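Local coordinates for Blr3880 protein (Bradyrhizobium japonicum, PDB 2OOD) that probably catalyses the zinc-dependent hydrolytic deamination of guanine to xanthine and ammonia, at residues G49-E52 against K53-A57; D341-K344 against V345-N349; L416-P419 against W420-L424. All coordinates share one frame; numbering follows the deposited sequence.

From the N terminus, the three contacts follow one another in series. None encloses or crosses another. Each closes only a local turn, since its two segments are consecutive in the chain. Contact 1 spans the corner at Gly49 and helix 51-57, which lies on strand 36-41 of the four-stranded sheet, far from the zinc site. Contacts 2 and 3 fall in the amidohydrolase range, of the TIM-barrel clan. Contact 2 lies in the long helix 335-352, beside strand 291-294 and helix 296-301. Contact 3 includes the short helix 418-422, against helix 434-447. Both reach the second subunit, although their nearest atoms are about 11 Å apart. Contact 1 is not touched by the other chain.

Contact 1: G49-E52 against K53-A57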
ATOM      1  N   GLY A  49      14.669 -22.926 -22.200  1.00 39.45           N
ATOM      2  CA  GLY A  49      15.750 -23.599 -21.508  1.00 39.84           C
ATOM      3  C   GLY A  49      16.982 -22.719 -21.492  1.00 41.45           C
ATOM      4  O   GLY A  49      16.927 -21.580 -21.962  1.00 41.24           O
ATOM      5  N   PRO A  50      18.112 -23.206 -20.961  1.00 41.37           N
ATOM      6  CA  PRO A  50      19.339 -22.403 -20.916  1.00 42.71           C
ATOM      7  C   PRO A  50      19.758 -21.942 -22.310  1.00 43.70           C
ATOM      8  O   PRO A  50      19.474 -22.615 -23.308  1.00 43.98           O
ATOM      9  CB  PRO A  50      20.351 -23.348 -20.260  1.00 42.35           C
ATOM     10  CG  PRO A  50      19.862 -24.704 -20.690  1.00 42.63           C
ATOM     11  CD  PRO A  50      18.364 -24.581 -20.504  1.00 41.70           C
ATOM     12  N   TYR A  51      20.434 -20.796 -22.371  1.00 43.77           N
ATOM     13  CA  TYR A  51      20.865 -20.210 -23.639  1.00 44.22           C
ATOM     14  C   TYR A  51      21.581 -21.133 -24.642  1.00 45.01           C
ATOM     15  O   TYR A  51      21.036 -21.446 -25.708  1.00 44.61           O
ATOM     16  CB  TYR A  51      21.733 -18.979 -23.373  1.00 44.35           C
ATOM     17  CG  TYR A  51      22.240 -18.360 -24.647  1.00 45.48           C
ATOM     18  CD1 TYR A  51      21.360 -17.890 -25.613  1.00 44.71           C
ATOM     19  CD2 TYR A  51      23.598 -18.293 -24.913  1.00 45.64           C
ATOM     20  CE1 TYR A  51      21.819 -17.375 -26.820  1.00 45.69           C
ATOM     21  CE2 TYR A  51      24.074 -17.778 -26.119  1.00 46.01           C
ATOM     22  CZ  TYR A  51      23.179 -17.322 -27.073  1.00 46.20           C
ATOM     23  OH  TYR A  51      23.652 -16.830 -28.283  1.00 46.26           O
ATOM     24  N   GLU A  52      22.803 -21.547 -24.321  1.00 46.02           N
ATOM     25  CA  GLU A  52      23.560 -22.425 -25.209  1.00 46.28           C
ATOM     26  C   GLU A  52      22.715 -23.548 -25.810  1.00 45.63           C
ATOM     27  O   GLU A  52      22.494 -23.589 -27.019  1.00 45.29           O
ATOM     28  CB  GLU A  52      24.746 -23.041 -24.466  1.00 48.47           C
ATOM     29  CG  GLU A  52      25.863 -22.065 -24.145  1.00 54.37           C
ATOM     30  CD  GLU A  52      26.259 -21.222 -25.354  1.00 57.74           C
ATOM     31  OE1 GLU A  52      26.027 -21.680 -26.512  1.00 59.88           O
ATOM     32  OE2 GLU A  52      26.813 -20.104 -25.146  1.00 59.99           O
ATOM     33  N   LYS A  53      22.234 -24.453 -24.968  1.00 44.54           N
ATOM     34  CA  LYS A  53      21.439 -25.580 -25.450  1.00 45.84           C
ATOM     35  C   LYS A  53      20.311 -25.194 -26.408  1.00 46.27           C
ATOM     36  O   LYS A  53      20.049 -25.896 -27.395  1.00 46.51           O
ATOM     37  CB  LYS A  53      20.854 -26.364 -24.269  1.00 47.16           C
ATOM     38  CG  LYS A  53      19.929 -27.505 -24.676  1.00 48.70           C
ATOM     39  CD  LYS A  53      19.381 -28.224 -23.438  1.00 52.05           C
ATOM     40  CE  LYS A  53      18.498 -29.430 -23.812  1.00 54.51           C
ATOM     41  NZ  LYS A  53      17.321 -29.072 -24.689  1.00 56.52           N
ATOM     42  N   ILE A  54      19.645 -24.081 -26.127  1.00 44.50           N
ATOM     43  CA  ILE A  54      18.548 -23.655 -26.980  1.00 44.16           C
ATOM     44  C   ILE A  54      19.043 -22.947 -28.237  1.00 44.31           C
ATOM     45  O   ILE A  54      18.541 -23.203 -29.340  1.00 44.18           O
ATOM     46  CB  ILE A  54      17.580 -22.736 -26.213  1.00 43.24           C
ATOM     47  CG1 ILE A  54      17.104 -23.458 -24.956  1.00 41.98           C
ATOM     48  CG2 ILE A  54      16.375 -22.389 -27.080  1.00 39.79           C
ATOM     49  CD1 ILE A  54      16.370 -24.741 -25.265  1.00 42.57           C
ATOM     50  N   ALA A  55      20.026 -22.066 -28.071  1.00 43.74           N
ATOM     51  CA  ALA A  55      20.582 -21.331 -29.206  1.00 44.35           C
ATOM     52  C   ALA A  55      21.086 -22.323 -30.248  1.00 44.78           C
ATOM     53  O   ALA A  55      20.891 -22.132 -31.453  1.00 44.97           O
ATOM     54  CB  ALA A  55      21.723 -20.419 -28.741  1.00 42.64           C
ATOM     55  N   ALA A  56      21.724 -23.389 -29.764  1.00 45.48           N
ATOM     56  CA  ALA A  56      22.274 -24.450 -30.608  1.00 44.79           C
ATOM     57  C   ALA A  56      21.194 -25.235 -31.352  1.00 45.42           C
ATOM     58  O   ALA A  56      21.350 -25.548 -32.530  1.00 46.35           O
ATOM     59  CB  ALA A  56      23.106 -25.403 -29.762  1.00 44.59           C
ATOM     60  N   ALA A  57      20.102 -25.565 -30.675  1.00 44.97           N
ATOM     61  CA  ALA A  57      19.040 -26.319 -31.329  1.00 45.48           C
ATOM     62  C   ALA A  57      18.256 -25.452 -32.313  1.00 46.54           C
ATOM     63  O   ALA A  57      17.447 -25.963 -33.093  1.00 46.39           O
ATOM     64  CB  ALA A  57      18.100 -26.896 -30.291  1.00 44.77           C
TER
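Ala56 N donates to Glu52 O over 2.9 Å, with an N-H...O angle of 165°. This is one of three i to i+4 bonds that build the first turns of the alpha helix 51-57. Ile54 N binds Pro50 O at 3.2 Å. Ala55 N binds Tyr51 O, and its donor lies almost in line with that carbonyl. Pro50 occupies the N-cap position, so the helix starts directly behind it. Gly49, one residue earlier, is where the chain turns its corner after strand 45-48.

Tyr51, Ile54 and Ala55 all rest their side chains on Leu37 of strand 36-41. Ile54 also touches Val39 of that strand, so this buried side chain joins the helix to the four-stranded sheet. Within the turn Ile54 leans back toward the corner, and its CD1 lies 4.0 Å from Gly49 CA. The Pro50 ring meets the aliphatic base of Lys53, with Pro50 CG 4.1 Å from Lys53 CB. The lysine chain then leads away from the turn.

The Tyr51 ring has a place of its own along the helix. Its CG is anti to the backbone N (chi1 178°), which sets the ring forward over Ala55, one turn on. Arg9 makes a cation-pi contact with this ring. Ala55 supplies a CH-pi contact over one face: Ala55 CB lies 4.0 Å from the ring centroid, offset toward the rim, and is closest to Tyr51 CE1 at 3.6 Å.

Contact 2: D341-K344 against V345-N349; sequences DAYK and VGMCN
Tyr343 and Met347, modelled as selenomethionine, meet one turn apart on helix 335-352 of this amidohydrolase. Their side chains run side by side. Met347 CG makes a CH-pi contact over one face of the Tyr343 ring, 3.8 Å from its centroid. Met347 SE lies oblique to the ring, 4.8 Å from the same centroid, in a Met-aromatic contact. The first torsion of Tyr343 (chi1 175°, CG anti to the backbone N) sends the ring forward along the helix to Met347. With an alanine here, the face beneath Met347 CG would be gone, and the selenomethionine chain would probably be freer to turn.

The backbone bonds are the regular helical ones. Four i to i+4 bonds use the carbonyls of Asp341 to Lys344 as acceptors. Val345 N, for example, donates to Asp341 O at 2.9 Å.

The charged groups find partners across the dimer. Asp341 OD2 forms an intersubunit salt bridge with Lys344 of the second subunit. Lys344 NZ does the same with Asp341 of the second subunit, and it also pairs with Asp340 of its own chain. Each buried lysine thus probably has its charge offset by Asp340 and by Asp341 of the other subunit.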
ATOM      1  N   ASP A 341      -0.134  -5.389  -0.529  1.00 33.58           N
ATOM      2  CA  ASP A 341      -1.211  -5.467   0.446  1.00 34.20           C
ATOM      3  C   ASP A 341      -1.540  -6.918   0.776  1.00 34.49           C
ATOM      4  O   ASP A 341      -1.985  -7.211   1.882  1.00 35.43           O
ATOM      5  CB  ASP A 341      -2.467  -4.760  -0.067  1.00 35.19           C
ATOM      6  CG  ASP A 341      -2.379  -3.246   0.049  1.00 37.47           C
ATOM      7  OD1 ASP A 341      -1.379  -2.730   0.602  1.00 37.81           O
ATOM      8  OD2 ASP A 341      -3.321  -2.567  -0.411  1.00 37.27           O
ATOM      9  N   ALA A 342      -1.316  -7.827  -0.170  1.00 33.22           N
ATOM     10  CA  ALA A 342      -1.594  -9.244   0.064  1.00 32.96           C
ATOM     11  C   ALA A 342      -0.717  -9.764   1.204  1.00 32.84           C
ATOM     12  O   ALA A 342      -1.179 -10.480   2.091  1.00 30.97           O
ATOM     13  CB  ALA A 342      -1.340 -10.046  -1.201  1.00 32.44           C
ATOM     14  N   TYR A 343       0.556  -9.394   1.168  1.00 32.53           N
ATOM     15  CA  TYR A 343       1.501  -9.796   2.197  1.00 32.87           C
ATOM     16  C   TYR A 343       1.081  -9.189   3.542  1.00 32.71           C
ATOM     17  O   TYR A 343       1.111  -9.855   4.570  1.00 33.13           O
ATOM     18  CB  TYR A 343       2.905  -9.314   1.811  1.00 31.77           C
ATOM     19  CG  TYR A 343       3.969  -9.560   2.848  1.00 31.83           C
ATOM     20  CD1 TYR A 343       4.605 -10.789   2.950  1.00 32.22           C
ATOM     21  CD2 TYR A 343       4.328  -8.564   3.744  1.00 31.65           C
ATOM     22  CE1 TYR A 343       5.582 -11.024   3.929  1.00 31.06           C
ATOM     23  CE2 TYR A 343       5.296  -8.785   4.720  1.00 30.86           C
ATOM     24  CZ  TYR A 343       5.921 -10.014   4.809  1.00 30.60           C
ATOM     25  OH  TYR A 343       6.886 -10.219   5.778  1.00 29.17           O
ATOM     26  N   LYS A 344       0.685  -7.922   3.528  1.00 33.28           N
ATOM     27  CA  LYS A 344       0.267  -7.245   4.745  1.00 33.61           C
ATOM     28  C   LYS A 344      -0.936  -7.915   5.399  1.00 33.77           C
ATOM     29  O   LYS A 344      -0.966  -8.090   6.615  1.00 34.93           O
ATOM     30  CB  LYS A 344      -0.024  -5.774   4.441  1.00 33.50           C
ATOM     31  CG  LYS A 344       1.242  -5.016   4.102  1.00 33.68           C
ATOM     32  CD  LYS A 344       1.013  -3.584   3.684  1.00 33.47           C
ATOM     33  CE  LYS A 344       2.360  -2.919   3.448  1.00 33.86           C
ATOM     34  NZ  LYS A 344       2.275  -1.594   2.787  1.00 34.24           N
ATOM     35  N   VAL A 345      -1.926  -8.297   4.600  1.00 33.38           N
ATOM     36  CA  VAL A 345      -3.108  -8.974   5.131  1.00 32.75           C
ATOM     37  C   VAL A 345      -2.697 -10.309   5.760  1.00 33.66           C
ATOM     38  O   VAL A 345      -3.150 -10.664   6.846  1.00 34.27           O
ATOM     39  CB  VAL A 345      -4.144  -9.228   4.013  1.00 31.05           C
ATOM     40  CG1 VAL A 345      -5.176 -10.244   4.464  1.00 29.18           C
ATOM     41  CG2 VAL A 345      -4.812  -7.929   3.645  1.00 28.79           C
ATOM     42  N   GLY A 346      -1.822 -11.034   5.072  1.00 33.34           N
ATOM     43  CA  GLY A 346      -1.359 -12.314   5.567  1.00 32.34           C
ATOM     44  C   GLY A 346      -0.533 -12.235   6.835  1.00 33.23           C
ATOM     45  O   GLY A 346      -0.581 -13.150   7.652  1.00 32.50           O
HETATM   46  N   MSE A 347       0.235 -11.164   7.007  1.00 32.96           N
HETATM   47  CA  MSE A 347       1.048 -11.032   8.208  1.00 33.37           C
HETATM   48  C   MSE A 347       0.171 -10.666   9.392  1.00 33.32           C
HETATM   49  O   MSE A 347       0.448 -11.072  10.517  1.00 33.41           O
HETATM   50  CB  MSE A 347       2.149  -9.988   8.030  1.00 37.51           C
HETATM   51  CG  MSE A 347       3.356 -10.483   7.230  1.00 42.83           C
HETATM   52 SE   MSE A 347       4.114 -12.193   7.881  1.00 48.49          SE
HETATM   53  CE  MSE A 347       4.532 -11.654   9.715  1.00 45.71           C
ATOM     54  N   CYS A 348      -0.885  -9.900   9.144  1.00 31.02           N
ATOM     55  CA  CYS A 348      -1.789  -9.547  10.220  1.00 30.45           C
ATOM     56  C   CYS A 348      -2.491 -10.821  10.652  1.00 29.77           C
ATOM     57  O   CYS A 348      -2.810 -10.980  11.825  1.00 30.16           O
ATOM     58  CB  CYS A 348      -2.809  -8.506   9.761  1.00 30.58           C
ATOM     59  SG  CYS A 348      -2.119  -6.859   9.539  1.00 29.83           S
ATOM     60  N   ASN A 349      -2.721 -11.730   9.702  1.00 30.95           N
ATOM     61  CA  ASN A 349      -3.364 -13.015   9.993  1.00 31.99           C
ATOM     62  C   ASN A 349      -2.426 -13.912  10.810  1.00 34.93           C
ATOM     63  O   ASN A 349      -2.868 -14.684  11.658  1.00 36.32           O
ATOM     64  CB  ASN A 349      -3.725 -13.766   8.709  1.00 31.30           C
ATOM     65  CG  ASN A 349      -4.939 -13.205   8.009  1.00 30.94           C
ATOM     66  OD1 ASN A 349      -5.684 -12.403   8.565  1.00 30.04           O
ATOM     67  ND2 ASN A 349      -5.155 -13.645   6.777  1.00 29.02           N
TER

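Contact 3: L416-P419 against W420-L424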
ATOM      1  N   LEU A 416      13.374   5.706  -4.333  1.00 34.40           N
ATOM      2  CA  LEU A 416      14.814   5.932  -4.282  1.00 34.22           C
ATOM      3  C   LEU A 416      15.624   4.869  -3.545  1.00 35.38           C
ATOM      4  O   LEU A 416      16.744   4.553  -3.944  1.00 35.89           O
ATOM      5  CB  LEU A 416      15.099   7.289  -3.632  1.00 34.61           C
ATOM      6  CG  LEU A 416      15.956   8.312  -4.377  1.00 34.81           C
ATOM      7  CD1 LEU A 416      16.547   9.289  -3.376  1.00 33.71           C
ATOM      8  CD2 LEU A 416      17.062   7.606  -5.133  1.00 36.32           C
ATOM      9  N   ALA A 417      15.065   4.328  -2.465  1.00 33.75           N
ATOM     10  CA  ALA A 417      15.751   3.332  -1.642  1.00 32.30           C
ATOM     11  C   ALA A 417      15.983   1.957  -2.254  1.00 33.13           C
ATOM     12  O   ALA A 417      16.825   1.204  -1.770  1.00 33.08           O
ATOM     13  CB  ALA A 417      15.013   3.173  -0.322  1.00 32.54           C
ATOM     14  N   GLN A 418      15.244   1.627  -3.308  1.00 33.28           N
ATOM     15  CA  GLN A 418      15.359   0.318  -3.950  1.00 34.88           C
ATOM     16  C   GLN A 418      16.718  -0.250  -4.307  1.00 36.20           C
ATOM     17  O   GLN A 418      17.095  -1.320  -3.831  1.00 36.73           O
ATOM     18  CB  GLN A 418      14.519   0.261  -5.223  1.00 34.87           C
ATOM     19  CG  GLN A 418      13.228  -0.500  -5.109  1.00 37.64           C
ATOM     20  CD  GLN A 418      13.409  -1.993  -4.904  1.00 37.85           C
ATOM     21  OE1 GLN A 418      14.174  -2.439  -4.044  1.00 37.25           O
ATOM     22  NE2 GLN A 418      12.682  -2.776  -5.687  1.00 37.82           N
ATOM     23  N   PRO A 419      17.472   0.450  -5.170  1.00 37.09           N
ATOM     24  CA  PRO A 419      18.778  -0.044  -5.578  1.00 38.02           C
ATOM     25  C   PRO A 419      19.862  -0.251  -4.541  1.00 37.89           C
ATOM     26  O   PRO A 419      20.728  -1.072  -4.775  1.00 39.26           O
ATOM     27  CB  PRO A 419      19.180   0.939  -6.680  1.00 37.45           C
ATOM     28  CG  PRO A 419      18.600   2.268  -6.200  1.00 37.65           C
ATOM     29  CD  PRO A 419      17.265   1.836  -5.642  1.00 37.34           C
ATOM     30  N   TRP A 420      19.849   0.473  -3.421  1.00 37.95           N
ATOM     31  CA  TRP A 420      20.877   0.252  -2.399  1.00 36.36           C
ATOM     32  C   TRP A 420      20.442  -0.933  -1.577  1.00 37.01           C
ATOM     33  O   TRP A 420      21.256  -1.623  -0.966  1.00 37.32           O
ATOM     34  CB  TRP A 420      21.075   1.471  -1.500  1.00 36.37           C
ATOM     35  CG  TRP A 420      22.330   1.346  -0.700  1.00 35.75           C
ATOM     36  CD1 TRP A 420      23.533   0.891  -1.148  1.00 35.98           C
ATOM     37  CD2 TRP A 420      22.518   1.674   0.682  1.00 35.54           C
ATOM     38  NE1 TRP A 420      24.458   0.910  -0.137  1.00 36.26           N
ATOM     39  CE2 TRP A 420      23.862   1.386   0.999  1.00 36.04           C
ATOM     40  CE3 TRP A 420      21.685   2.183   1.684  1.00 35.00           C
ATOM     41  CZ2 TRP A 420      24.391   1.593   2.275  1.00 34.99           C
ATOM     42  CZ3 TRP A 420      22.218   2.388   2.956  1.00 34.76           C
ATOM     43  CH2 TRP A 420      23.556   2.092   3.236  1.00 35.36           C
ATOM     44  N   HIS A 421      19.133  -1.156  -1.573  1.00 37.65           N
ATOM     45  CA  HIS A 421      18.531  -2.270  -0.858  1.00 36.75           C
ATOM     46  C   HIS A 421      18.772  -3.568  -1.627  1.00 37.10           C
ATOM     47  O   HIS A 421      19.155  -4.597  -1.061  1.00 36.88           O
ATOM     48  CB  HIS A 421      17.028  -2.031  -0.694  1.00 35.05           C
ATOM     49  CG  HIS A 421      16.282  -3.232  -0.203  1.00 35.70           C
ATOM     50  ND1 HIS A 421      15.333  -3.883  -0.963  1.00 35.52           N
ATOM     51  CD2 HIS A 421      16.377  -3.929   0.954  1.00 34.49           C
ATOM     52  CE1 HIS A 421      14.878  -4.929  -0.298  1.00 34.86           C
ATOM     53  NE2 HIS A 421      15.496  -4.979   0.868  1.00 35.27           N
ATOM     54  N   GLN A 422      18.531  -3.505  -2.929  1.00 38.26           N
ATOM     55  CA  GLN A 422      18.712  -4.655  -3.799  1.00 38.27           C
ATOM     56  C   GLN A 422      20.187  -5.045  -3.921  1.00 39.30           C
ATOM     57  O   GLN A 422      20.503  -6.220  -4.120  1.00 39.73           O
ATOM     58  CB  GLN A 422      18.132  -4.347  -5.185  1.00 36.27           C
ATOM     59  CG  GLN A 422      16.615  -4.265  -5.219  1.00 34.05           C
ATOM     60  CD  GLN A 422      15.955  -5.629  -5.321  1.00 34.26           C
ATOM     61  OE1 GLN A 422      16.408  -6.599  -4.714  1.00 35.54           O
ATOM     62  NE2 GLN A 422      14.871  -5.706  -6.078  1.00 32.62           N
ATOM     63  N   SER A 423      21.088  -4.072  -3.789  1.00 38.53           N
ATOM     64  CA  SER A 423      22.520  -4.353  -3.914  1.00 38.14           C
ATOM     65  C   SER A 423      23.063  -5.212  -2.777  1.00 40.03           C
ATOM     66  O   SER A 423      24.201  -5.682  -2.833  1.00 40.05           O
ATOM     67  CB  SER A 423      23.329  -3.053  -3.987  1.00 37.55           C
ATOM     68  OG  SER A 423      23.456  -2.444  -2.715  1.00 35.96           O
ATOM     69  N   LEU A 424      22.253  -5.414  -1.740  1.00 41.49           N
ATOM     70  CA  LEU A 424      22.666  -6.233  -0.602  1.00 39.85           C
ATOM     71  C   LEU A 424      22.789  -7.693  -1.007  1.00 40.17           C
ATOM     72  O   LEU A 424      23.376  -8.493  -0.285  1.00 41.19           O
ATOM     73  CB  LEU A 424      21.658  -6.133   0.544  1.00 38.78           C
ATOM     74  CG  LEU A 424      21.895  -5.070   1.614  1.00 39.19           C
ATOM     75  CD1 LEU A 424      20.771  -5.135   2.635  1.00 37.63           C
ATOM     76  CD2 LEU A 424      23.244  -5.298   2.292  1.00 38.58           C
TER
HETATM   77  O   HOH W   1      19.159   3.284  -3.088  1.00 28.26           O
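Leu416 O and Trp420 N are joined through one water beside the short helix 418-422. The water donates to Leu416 O and accepts from Trp420 N, at 2.9 Å in each case. It thus stands where a direct i to i+4 bond would otherwise lie.

Ala417 comes next. Its O receives a weak bond from His421 N at 3.3 Å. The Ala417 side chain packs on Phe333 of the second subunit.

Gln418 carries most of the contact. Its backbone O takes a sound bond from Gln422 N at 2.8 Å, nearly in line with the carbonyl, and a weak one from His421 N. Its side chain lies beside that of Gln422, pointing the same way, with the two amide planes only 17° apart. Gln418 OE1 comes 3.3 Å from Gln422 CG. Gln422 CG is anti to its carbonyl carbon (chi1 -70°), which turns the chain back along Gln418. The pair faces helix 434-447, and the Gln422 amide is held from elsewhere, its NE2 donating to Pro411 O and Met440 O.

Pro419 O accepts from Ser423 N at 3.2 Å, with the donor standing above the carbonyl plane.

The far end of the turn meets the dimer partner. Arg86 of the second subunit binds both Trp420 O and Ser423 OG, and with Arg122 of that subunit makes cation-pi contacts to the Trp420 indole. Ser423 OG sits between its backbone N and carbonyl carbon (chi1 76°), and from there donates to Trp420 O at 2.9 Å.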